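Local atomic coordinates of uncharacterized protein (Chaetomium thermophilum, PDB entry 3LPZ), a protein that probably serves as the Get4 component of the Get pathway, an alpha-solenoid that binds Get5 and takes part in the biogenesis of tail-anchored membrane proteins. Residues 77-80 and 81-85; 114-117 and 118-122; 121-124 and 125-129. All blocks are in the same frame, centred on the assembly; numbering follows the deposited sequence.

Contact 1. Residues 77-80 and 81-85; sequences LAVL and LVDTF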
ATOM      1  N   LEU A  77     -23.582  -9.593   1.524  1.00 20.54           N
ATOM      2  CA  LEU A  77     -24.212  -8.482   2.259  1.00 20.20           C
ATOM      3  C   LEU A  77     -23.238  -7.332   2.533  1.00 19.25           C
ATOM      4  O   LEU A  77     -23.638  -6.161   2.517  1.00 18.26           O
ATOM      5  CB  LEU A  77     -24.836  -8.962   3.574  1.00 20.81           C
ATOM      6  CG  LEU A  77     -26.350  -9.093   3.593  1.00 23.49           C
ATOM      7  CD1 LEU A  77     -26.927  -9.620   2.284  1.00 24.38           C
ATOM      8  CD2 LEU A  77     -26.818  -9.858   4.774  1.00 23.71           C
ATOM      9  N   ALA A  78     -21.974  -7.676   2.798  1.00 18.32           N
ATOM     10  CA  ALA A  78     -20.947  -6.646   3.027  1.00 18.82           C
ATOM     11  C   ALA A  78     -20.725  -5.831   1.752  1.00 18.84           C
ATOM     12  O   ALA A  78     -20.548  -4.621   1.809  1.00 17.86           O
ATOM     13  CB  ALA A  78     -19.618  -7.277   3.528  1.00 18.20           C
ATOM     14  N   VAL A  79     -20.726  -6.495   0.597  1.00 19.14           N
ATOM     15  CA  VAL A  79     -20.633  -5.776  -0.698  1.00 19.28           C
ATOM     16  C   VAL A  79     -21.862  -4.879  -0.911  1.00 19.53           C
ATOM     17  O   VAL A  79     -21.735  -3.723  -1.381  1.00 19.35           O
ATOM     18  CB  VAL A  79     -20.413  -6.779  -1.901  1.00 19.60           C
ATOM     19  CG1 VAL A  79     -20.493  -6.081  -3.270  1.00 18.90           C
ATOM     20  CG2 VAL A  79     -19.042  -7.483  -1.754  1.00 19.29           C
ATOM     21  N   LEU A  80     -23.049  -5.386  -0.551  1.00 19.32           N
ATOM     22  CA  LEU A  80     -24.289  -4.606  -0.680  0.50 19.26           C
ATOM     23  C   LEU A  80     -24.222  -3.361   0.219  1.00 19.36           C
ATOM     24  O   LEU A  80     -24.731  -2.307  -0.120  1.00 19.51           O
ATOM     25  CB  LEU A  80     -25.500  -5.475  -0.306  0.50 19.10           C
ATOM     26  CG  LEU A  80     -26.901  -4.915  -0.555  0.50 18.37           C
ATOM     27  CD1 LEU A  80     -27.039  -4.409  -1.996  0.50 18.09           C
ATOM     28  CD2 LEU A  80     -27.990  -5.965  -0.217  0.50 17.80           C
ATOM     29  N   LEU A  81     -23.571  -3.502   1.371  1.00 19.01           N
ATOM     30  CA  LEU A  81     -23.421  -2.411   2.304  1.00 18.51           C
ATOM     31  C   LEU A  81     -22.635  -1.270   1.645  1.00 18.42           C
ATOM     32  O   LEU A  81     -23.002  -0.100   1.780  1.00 17.68           O
ATOM     33  CB  LEU A  81     -22.706  -2.892   3.580  1.00 18.84           C
ATOM     34  CG  LEU A  81     -22.265  -1.806   4.589  1.00 19.97           C
ATOM     35  CD1 LEU A  81     -23.502  -1.034   5.125  1.00 20.82           C
ATOM     36  CD2 LEU A  81     -21.406  -2.400   5.737  1.00 18.09           C
ATOM     37  N   VAL A  82     -21.539  -1.609   0.965  1.00 18.89           N
ATOM     38  CA  VAL A  82     -20.752  -0.598   0.251  1.00 19.18           C
ATOM     39  C   VAL A  82     -21.623   0.029  -0.828  1.00 20.28           C
ATOM     40  O   VAL A  82     -21.605   1.246  -0.991  1.00 19.59           O
ATOM     41  CB  VAL A  82     -19.481  -1.178  -0.438  1.00 18.98           C
ATOM     42  CG1 VAL A  82     -18.748  -0.071  -1.229  1.00 18.97           C
ATOM     43  CG2 VAL A  82     -18.539  -1.794   0.599  1.00 18.27           C
ATOM     44  N   ASP A  83     -22.371  -0.764  -1.598  1.00 21.05           N
ATOM     45  CA  ASP A  83     -23.195  -0.181  -2.655  0.50 22.60           C
ATOM     46  C   ASP A  83     -24.278   0.737  -2.062  1.00 22.21           C
ATOM     47  O   ASP A  83     -24.702   1.719  -2.679  1.00 22.35           O
ATOM     48  CB  ASP A  83     -23.767  -1.283  -3.554  0.50 23.51           C
ATOM     49  CG  ASP A  83     -22.762  -1.741  -4.606  0.50 25.83           C
ATOM     50  OD1 ASP A  83     -22.343  -0.924  -5.472  0.50 28.98           O
ATOM     51  OD2 ASP A  83     -22.374  -2.917  -4.575  0.50 29.10           O
ATOM     52  N   THR A  84     -24.710   0.404  -0.843  1.00 21.36           N
ATOM     53  CA  THR A  84     -25.689   1.207  -0.141  1.00 20.57           C
ATOM     54  C   THR A  84     -25.079   2.555   0.236  1.00 20.20           C
ATOM     55  O   THR A  84     -25.748   3.571   0.096  1.00 20.22           O
ATOM     56  CB  THR A  84     -26.246   0.460   1.092  1.00 20.91           C
ATOM     57  OG1 THR A  84     -26.910  -0.734   0.634  1.00 20.36           O
ATOM     58  CG2 THR A  84     -27.253   1.322   1.866  1.00 19.80           C
ATOM     59  N   PHE A  85     -23.821   2.565   0.697  1.00 19.56           N
ATOM     60  CA  PHE A  85     -23.116   3.827   1.022  1.00 20.21           C
ATOM     61  C   PHE A  85     -23.024   4.702  -0.234  1.00 20.33           C
ATOM     62  O   PHE A  85     -23.242   5.909  -0.192  1.00 20.13           O
ATOM     63  CB  PHE A  85     -21.700   3.557   1.570  1.00 19.22           C
ATOM     64  CG  PHE A  85     -21.641   3.145   3.047  1.00 20.89           C
ATOM     65  CD1 PHE A  85     -22.564   3.605   3.980  1.00 22.19           C
ATOM     66  CD2 PHE A  85     -20.607   2.337   3.505  1.00 23.46           C
ATOM     67  CE1 PHE A  85     -22.477   3.229   5.351  1.00 22.57           C
ATOM     68  CE2 PHE A  85     -20.517   1.957   4.871  1.00 23.15           C
ATOM     69  CZ  PHE A  85     -21.451   2.416   5.784  1.00 20.89           C
TER

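Contact 2. Residues 114-117 and 118-122; sequences RKRF and VKEMI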
ATOM      1  N   ARG A 114     -14.107 -11.848  -0.228  1.00 23.33           N
ATOM      2  CA  ARG A 114     -13.314 -10.773   0.437  1.00 23.64           C
ATOM      3  C   ARG A 114     -12.553  -9.880  -0.560  1.00 23.81           C
ATOM      4  O   ARG A 114     -12.411  -8.674  -0.342  1.00 24.13           O
ATOM      5  CB  ARG A 114     -12.361 -11.306   1.527  1.00 22.89           C
ATOM      6  CG  ARG A 114     -11.851 -10.177   2.397  1.00 24.74           C
ATOM      7  CD  ARG A 114     -10.829 -10.614   3.429  1.00 24.36           C
ATOM      8  NE  ARG A 114      -9.558 -10.892   2.782  1.00 25.57           N
ATOM      9  CZ  ARG A 114      -8.425 -11.112   3.432  1.00 26.22           C
ATOM     10  NH1 ARG A 114      -8.406 -11.088   4.764  1.00 25.34           N
ATOM     11  NH2 ARG A 114      -7.313 -11.350   2.740  1.00 27.28           N
ATOM     12  N   LYS A 115     -12.082 -10.476  -1.649  1.00 24.40           N
ATOM     13  CA  LYS A 115     -11.382  -9.751  -2.724  1.00 25.91           C
ATOM     14  C   LYS A 115     -12.279  -8.678  -3.351  1.00 24.89           C
ATOM     15  O   LYS A 115     -11.855  -7.536  -3.543  1.00 25.45           O
ATOM     16  CB  LYS A 115     -10.936 -10.710  -3.846  1.00 26.73           C
ATOM     17  CG  LYS A 115      -9.949 -11.801  -3.436  1.00 31.94           C
ATOM     18  CD  LYS A 115      -9.674 -12.756  -4.624  1.00 37.48           C
ATOM     19  CE  LYS A 115      -8.414 -13.609  -4.412  1.00 40.96           C
ATOM     20  NZ  LYS A 115      -8.387 -14.251  -3.062  1.00 44.08           N
ATOM     21  N   ARG A 116     -13.498  -9.070  -3.691  1.00 24.30           N
ATOM     22  CA  ARG A 116     -14.503  -8.136  -4.216  0.50 24.26           C
ATOM     23  C   ARG A 116     -14.835  -7.069  -3.167  1.00 22.82           C
ATOM     24  O   ARG A 116     -14.897  -5.890  -3.486  1.00 22.16           O
ATOM     25  CB  ARG A 116     -15.777  -8.879  -4.638  0.50 25.15           C
ATOM     26  CG  ARG A 116     -16.836  -8.022  -5.382  0.50 28.63           C
ATOM     27  CD  ARG A 116     -18.095  -8.858  -5.641  0.50 34.01           C
ATOM     28  NE  ARG A 116     -19.203  -8.113  -6.249  0.50 37.69           N
ATOM     29  CZ  ARG A 116     -19.087  -6.912  -6.804  0.50 38.02           C
ATOM     30  NH1 ARG A 116     -17.905  -6.319  -6.840  0.50 38.22           N
ATOM     31  NH2 ARG A 116     -20.150  -6.309  -7.322  0.50 36.01           N
ATOM     32  N   PHE A 117     -15.042  -7.481  -1.917  1.00 21.08           N
ATOM     33  CA  PHE A 117     -15.371  -6.523  -0.857  1.00 19.33           C
ATOM     34  C   PHE A 117     -14.266  -5.462  -0.739  1.00 19.22           C
ATOM     35  O   PHE A 117     -14.561  -4.260  -0.678  1.00 19.19           O
ATOM     36  CB  PHE A 117     -15.593  -7.217   0.484  1.00 18.92           C
ATOM     37  CG  PHE A 117     -15.839  -6.269   1.613  1.00 18.69           C
ATOM     38  CD1 PHE A 117     -17.032  -5.534   1.687  1.00 17.62           C
ATOM     39  CD2 PHE A 117     -14.856  -6.062   2.592  1.00 18.52           C
ATOM     40  CE1 PHE A 117     -17.267  -4.626   2.752  1.00 17.15           C
ATOM     41  CE2 PHE A 117     -15.087  -5.150   3.650  1.00 19.82           C
ATOM     42  CZ  PHE A 117     -16.305  -4.439   3.724  1.00 18.06           C
ATOM     43  N   VAL A 118     -13.004  -5.901  -0.726  1.00 18.27           N
ATOM     44  CA  VAL A 118     -11.881  -4.976  -0.552  1.00 18.41           C
ATOM     45  C   VAL A 118     -11.822  -4.001  -1.716  1.00 18.98           C
ATOM     46  O   VAL A 118     -11.672  -2.790  -1.513  1.00 18.46           O
ATOM     47  CB  VAL A 118     -10.510  -5.706  -0.337  1.00 18.33           C
ATOM     48  CG1 VAL A 118      -9.299  -4.751  -0.594  1.00 17.36           C
ATOM     49  CG2 VAL A 118     -10.455  -6.311   1.106  1.00 18.32           C
ATOM     50  N   LYS A 119     -11.947  -4.529  -2.932  1.00 19.90           N
ATOM     51  CA  LYS A 119     -11.999  -3.691  -4.116  1.00 21.85           C
ATOM     52  C   LYS A 119     -13.123  -2.643  -4.050  1.00 20.76           C
ATOM     53  O   LYS A 119     -12.881  -1.455  -4.318  1.00 20.56           O
ATOM     54  CB  LYS A 119     -12.165  -4.568  -5.356  1.00 23.24           C
ATOM     55  CG  LYS A 119     -11.800  -3.912  -6.653  1.00 30.38           C
ATOM     56  CD  LYS A 119     -12.994  -3.251  -7.345  1.00 38.52           C
ATOM     57  CE  LYS A 119     -12.615  -2.830  -8.777  1.00 43.02           C
ATOM     58  NZ  LYS A 119     -13.144  -1.460  -9.102  1.00 47.24           N
ATOM     59  N   GLU A 120     -14.335  -3.075  -3.696  1.00 19.42           N
ATOM     60  CA  GLU A 120     -15.478  -2.157  -3.665  1.00 19.28           C
ATOM     61  C   GLU A 120     -15.303  -1.074  -2.608  1.00 18.73           C
ATOM     62  O   GLU A 120     -15.555   0.107  -2.884  1.00 18.36           O
ATOM     63  CB  GLU A 120     -16.806  -2.906  -3.457  1.00 20.60           C
ATOM     64  CG  GLU A 120     -17.162  -3.869  -4.630  1.00 22.72           C
ATOM     65  CD  GLU A 120     -17.432  -3.156  -5.970  1.00 28.42           C
ATOM     66  OE1 GLU A 120     -17.772  -1.950  -6.003  1.00 30.38           O
ATOM     67  OE2 GLU A 120     -17.298  -3.814  -7.007  1.00 31.27           O
ATOM     68  N   MET A 121     -14.891  -1.491  -1.414  1.00 17.33           N
ATOM     69  CA  MET A 121     -14.744  -0.619  -0.252  1.00 18.39           C
ATOM     70  C   MET A 121     -13.693   0.490  -0.551  1.00 18.11           C
ATOM     71  O   MET A 121     -13.928   1.686  -0.302  1.00 17.27           O
ATOM     72  CB  MET A 121     -14.321  -1.507   0.945  1.00 18.97           C
ATOM     73  CG  MET A 121     -13.882  -0.799   2.219  1.00 22.83           C
ATOM     74  SD  MET A 121     -13.104  -1.929   3.421  1.00 24.29           S
ATOM     75  CE  MET A 121     -11.427  -2.140   2.805  1.00 22.99           C
ATOM     76  N   ILE A 122     -12.543   0.086  -1.100  1.00 18.45           N
ATOM     77  CA  ILE A 122     -11.496   1.046  -1.463  1.00 19.00           C
ATOM     78  C   ILE A 122     -12.001   2.019  -2.535  1.00 19.06           C
ATOM     79  O   ILE A 122     -11.735   3.224  -2.433  1.00 19.38           O
ATOM     80  CB  ILE A 122     -10.202   0.351  -1.944  1.00 18.90           C
ATOM     81  CG1 ILE A 122      -9.528  -0.433  -0.791  1.00 20.93           C
ATOM     82  CG2 ILE A 122      -9.196   1.379  -2.614  1.00 20.78           C
ATOM     83  CD1 ILE A 122      -8.988   0.418   0.335  1.00 22.45           C
TER

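Contact 3. Residues 121-124 and 125-129; sequences MIDW and SKKFG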
ATOM      1  N   MET A 121     -14.891  -1.491  -1.414  1.00 17.33           N
ATOM      2  CA  MET A 121     -14.744  -0.619  -0.252  1.00 18.39           C
ATOM      3  C   MET A 121     -13.693   0.490  -0.551  1.00 18.11           C
ATOM      4  O   MET A 121     -13.928   1.686  -0.302  1.00 17.27           O
ATOM      5  CB  MET A 121     -14.321  -1.507   0.945  1.00 18.97           C
ATOM      6  CG  MET A 121     -13.882  -0.799   2.219  1.00 22.83           C
ATOM      7  SD  MET A 121     -13.104  -1.929   3.421  1.00 24.29           S
ATOM      8  CE  MET A 121     -11.427  -2.140   2.805  1.00 22.99           C
ATOM      9  N   ILE A 122     -12.543   0.086  -1.100  1.00 18.45           N
ATOM     10  CA  ILE A 122     -11.496   1.046  -1.463  1.00 19.00           C
ATOM     11  C   ILE A 122     -12.001   2.019  -2.535  1.00 19.06           C
ATOM     12  O   ILE A 122     -11.735   3.224  -2.433  1.00 19.38           O
ATOM     13  CB  ILE A 122     -10.202   0.351  -1.944  1.00 18.90           C
ATOM     14  CG1 ILE A 122      -9.528  -0.433  -0.791  1.00 20.93           C
ATOM     15  CG2 ILE A 122      -9.196   1.379  -2.614  1.00 20.78           C
ATOM     16  CD1 ILE A 122      -8.988   0.418   0.335  1.00 22.45           C
ATOM     17  N   ASP A 123     -12.723   1.499  -3.532  1.00 19.05           N
ATOM     18  CA  ASP A 123     -13.254   2.308  -4.638  1.00 20.42           C
ATOM     19  C   ASP A 123     -14.292   3.297  -4.117  1.00 19.44           C
ATOM     20  O   ASP A 123     -14.277   4.473  -4.482  1.00 19.87           O
ATOM     21  CB  ASP A 123     -13.872   1.437  -5.753  1.00 21.49           C
ATOM     22  CG  ASP A 123     -14.561   2.266  -6.819  1.00 25.01           C
ATOM     23  OD1 ASP A 123     -13.873   2.767  -7.737  1.00 31.08           O
ATOM     24  OD2 ASP A 123     -15.787   2.451  -6.730  1.00 28.11           O
ATOM     25  N   TRP A 124     -15.174   2.855  -3.236  1.00 18.22           N
ATOM     26  CA  TRP A 124     -16.087   3.828  -2.625  1.00 17.96           C
ATOM     27  C   TRP A 124     -15.278   4.913  -1.883  1.00 17.76           C
ATOM     28  O   TRP A 124     -15.589   6.090  -1.971  1.00 17.79           O
ATOM     29  CB  TRP A 124     -17.078   3.137  -1.690  1.00 16.68           C
ATOM     30  CG  TRP A 124     -17.667   4.053  -0.636  1.00 17.67           C
ATOM     31  CD1 TRP A 124     -18.728   4.929  -0.787  1.00 16.30           C
ATOM     32  CD2 TRP A 124     -17.242   4.176   0.727  1.00 16.99           C
ATOM     33  NE1 TRP A 124     -18.989   5.549   0.402  1.00 17.38           N
ATOM     34  CE2 TRP A 124     -18.089   5.123   1.344  1.00 17.75           C
ATOM     35  CE3 TRP A 124     -16.230   3.565   1.493  1.00 18.81           C
ATOM     36  CZ2 TRP A 124     -17.955   5.488   2.696  1.00 17.14           C
ATOM     37  CZ3 TRP A 124     -16.089   3.927   2.830  1.00 17.32           C
ATOM     38  CH2 TRP A 124     -16.959   4.882   3.421  1.00 18.36           C
ATOM     39  N   SER A 125     -14.224   4.514  -1.176  1.00 17.94           N
ATOM     40  CA  SER A 125     -13.457   5.484  -0.390  1.00 18.29           C
ATOM     41  C   SER A 125     -12.710   6.500  -1.307  1.00 19.30           C
ATOM     42  O   SER A 125     -12.478   7.633  -0.909  1.00 20.01           O
ATOM     43  CB  SER A 125     -12.504   4.778   0.570  1.00 17.57           C
ATOM     44  OG  SER A 125     -11.321   4.337  -0.088  1.00 17.51           O
ATOM     45  N   LYS A 126     -12.334   6.087  -2.514  1.00 19.82           N
ATOM     46  CA  LYS A 126     -11.689   7.002  -3.471  1.00 21.39           C
ATOM     47  C   LYS A 126     -12.664   8.057  -3.962  1.00 22.16           C
ATOM     48  O   LYS A 126     -12.328   9.255  -4.040  1.00 22.67           O
ATOM     49  CB  LYS A 126     -11.162   6.244  -4.692  1.00 21.25           C
ATOM     50  CG  LYS A 126     -10.081   5.232  -4.404  1.00 21.87           C
ATOM     51  CD  LYS A 126      -9.746   4.510  -5.708  1.00 27.14           C
ATOM     52  CE  LYS A 126      -8.431   3.824  -5.637  1.00 27.74           C
ATOM     53  NZ  LYS A 126      -8.166   3.165  -6.944  1.00 31.13           N
ATOM     54  N   LYS A 127     -13.869   7.603  -4.304  1.00 22.19           N
ATOM     55  CA  LYS A 127     -14.884   8.469  -4.885  1.00 23.35           C
ATOM     56  C   LYS A 127     -15.647   9.287  -3.842  1.00 22.35           C
ATOM     57  O   LYS A 127     -16.088  10.385  -4.133  1.00 23.55           O
ATOM     58  CB  LYS A 127     -15.829   7.623  -5.764  1.00 23.79           C
ATOM     59  CG  LYS A 127     -15.136   7.310  -7.100  1.00 28.71           C
ATOM     60  CD  LYS A 127     -15.771   6.215  -7.916  1.00 34.07           C
ATOM     61  CE  LYS A 127     -14.956   6.039  -9.190  1.00 38.35           C
ATOM     62  NZ  LYS A 127     -14.838   4.600  -9.547  1.00 40.97           N
ATOM     63  N   PHE A 128     -15.765   8.770  -2.623  1.00 20.46           N
ATOM     64  CA  PHE A 128     -16.588   9.395  -1.609  1.00 20.36           C
ATOM     65  C   PHE A 128     -15.766   9.949  -0.430  1.00 19.57           C
ATOM     66  O   PHE A 128     -16.315  10.405   0.555  1.00 19.96           O
ATOM     67  CB  PHE A 128     -17.717   8.430  -1.187  1.00 19.58           C
ATOM     68  CG  PHE A 128     -18.794   8.270  -2.256  1.00 22.20           C
ATOM     69  CD1 PHE A 128     -18.629   7.353  -3.320  1.00 22.67           C
ATOM     70  CD2 PHE A 128     -19.929   9.091  -2.252  1.00 24.07           C
ATOM     71  CE1 PHE A 128     -19.603   7.208  -4.291  1.00 23.10           C
ATOM     72  CE2 PHE A 128     -20.920   8.963  -3.254  1.00 24.61           C
ATOM     73  CZ  PHE A 128     -20.755   8.019  -4.268  1.00 23.79           C
ATOM     74  N   GLY A 129     -14.441   9.938  -0.564  1.00 19.46           N
ATOM     75  CA  GLY A 129     -13.553  10.432   0.495  1.00 19.03           C
ATOM     76  C   GLY A 129     -12.646  11.531  -0.047  1.00 19.01           C
ATOM     77  O   GLY A 129     -12.612  11.774  -1.252  1.00 17.94           O
TER
HETATM   78  O   HOH W   1     -10.664   1.789  -7.722  1.00 51.77           O

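Contact 1. Residues 77-80 and 81-85
L77 accepts the backbone N-H of L81 through its carbonyl, L77 O to L81 N 2.9 Å, while its branched side chain leans on T38 and R39 of helix 28-47 and on L65 of helix 51-67. One residue on, A78 O takes the N-H of V82; the bare methyl of A78 suits a place where S62 of helix 51-67 and F117 of helix 112-128 both come close. The stretch is the middle of helix 71-88, one helix of the alpha-solenoid, packed against helices 28-47, 51-67, 94-104 and 112-128. V79 receives D83 N at its carbonyl O, 3.0 Å away. Its side chain lies alongside that of D83, both pointing the same way; in one of the two conformers of D83, V79 CG1 is 3.9 Å from D83 OD2, and the other carboxylate oxygen, D83 OD1, forms a salt bridge with R86. L80 O is gripped twice, by T84 N and by T84 OG1 (L80 O to T84 OG1 2.8 Å), the two donors arriving from opposite faces of the carbonyl plane. The hydroxyl can turn back along the helix because T84 OG1 stands beside its own backbone N, chi1 -62°, and this satisfies a polar atom in a buried position. A valine here, with no hydroxyl to donate, would probably leave L80 O held from one face of its plane alone, by the backbone N-H of residue T84.

Contact 2. Residues 114-117 and 118-122
Helix 112-128 carries two contrasting i to i+4 side-chain pairs in this stretch, one ionic and one Met-aromatic. In one of the two conformers of R116, R116 and E120 form a salt bridge, R116 NH1 to E120 OE2 2.6 Å. The arginine chain runs extended from CG to NE. In the glutamate, E120 CG stands beside the backbone N (chi1 -64°), 3.4 Å from R116 NH1, and the bend at chi2 then brings the carboxylate to the guanidinium. The guanidinium and carboxylate planes stand 84° apart, and NH1 reaches the anti side of OE2 from somewhat outside the carboxylate plane. E120 OE1 has a second partner in R86, so the carboxylate ties its helix to helix 71-88; two cationic neighbours would probably favour its ionised form.

F117 and M121 make the Met-aromatic contact. M121 SD lies 4.6 Å from the centroid of the F117 ring, 44° off the ring normal, and its nearest ring atom is F117 CE2 at 3.8 Å. The flexible thioether suits this oblique fit, and both residues also pack on L100 of helix 94-104. V118 sits against R114, V118 CG2 to R114 CG 4.3 Å, while the R114 guanidinium pairs with E149. R116 and F117 lie against helix 71-88, F117 also against helix 94-104, and R114, V118 and M121 against helix 136-148, the packing of one helix within the alpha-solenoid of Get4.

Contact 3. Residues 121-124 and 125-129
M121 O accepts S125 N at 3.0 Å, and the i to i+4 backbone pattern carries on through K126 to I122, K127 to D123 and F128 to W124; a weak further bond runs from K126 N to D123 O. G129 then leaves the helical conformation, and a beta carbon there would crowd S125 O. I122 O has two donors, K126 N and the hydroxyl S125 OG, the latter at 2.6 Å. Serine is small enough for this buried place: its OG, between the backbone N and the carbonyl carbon at chi1 80°, bonds back to the preceding turn and is also bonded to D135 N in the connection to helix 136-148.

These are the last turns of helix 112-128 in the alpha-solenoid, with helices 71-88, 94-104 and 136-148 all in contact. W124 is buried against helices 71-88 and 94-104; F128 beside it is partly exposed and touches R86. The five-membered ring of W124 and the F128 ring are near parallel, 19° apart, but slid so far that they barely overlap; the closest approaches include W124 CD1 to F128 CD1, 3.5 Å. The carbonyl O of W124 lies at the edge of the F128 ring, in its plane. Tryptophan fits because its bulk packs on V82, through CB, and on L100, while NE1 donates to Q90 O.

Toward solvent, D123 and K127 form a salt bridge, D123 OD1 to K127 NZ 2.8 Å, using the syn lone pair of OD1. With CG anti to the backbone N (chi1 173°), the D123 carboxylate is carried to the lysine, and D123 OD2 pairs with R86. A water accepts from K126 NZ at 3.0 Å and donates weakly to D123 OD1, while the aliphatic part of K126 rests on I122, K126 CE to I122 CG2 4.0 Å.

How the contacts relate
Contacts 2 and 3 are successive parts of helix 112-128, sharing M121 and I122, with centres about 10 Å apart. Contact 1 lies on helix 71-88, its centre about 10 Å from that of contact 2 and 12 Å from that of contact 3. V82 joins all three: V82 CG2 is 3.8 Å from F117 CE1 in contact 2, and V82 CG1 is 3.6 Å from W124 CB in contact 3. Further along helix 71-88, F85 CB lies 3.6 Å from W124 NE1. R86 adds an electrostatic link, pairing with D83, E120 and D123, one acid from each contact. The three are local contacts within helices 71-88 and 112-128, which pack on each other through V82, F117 and W124.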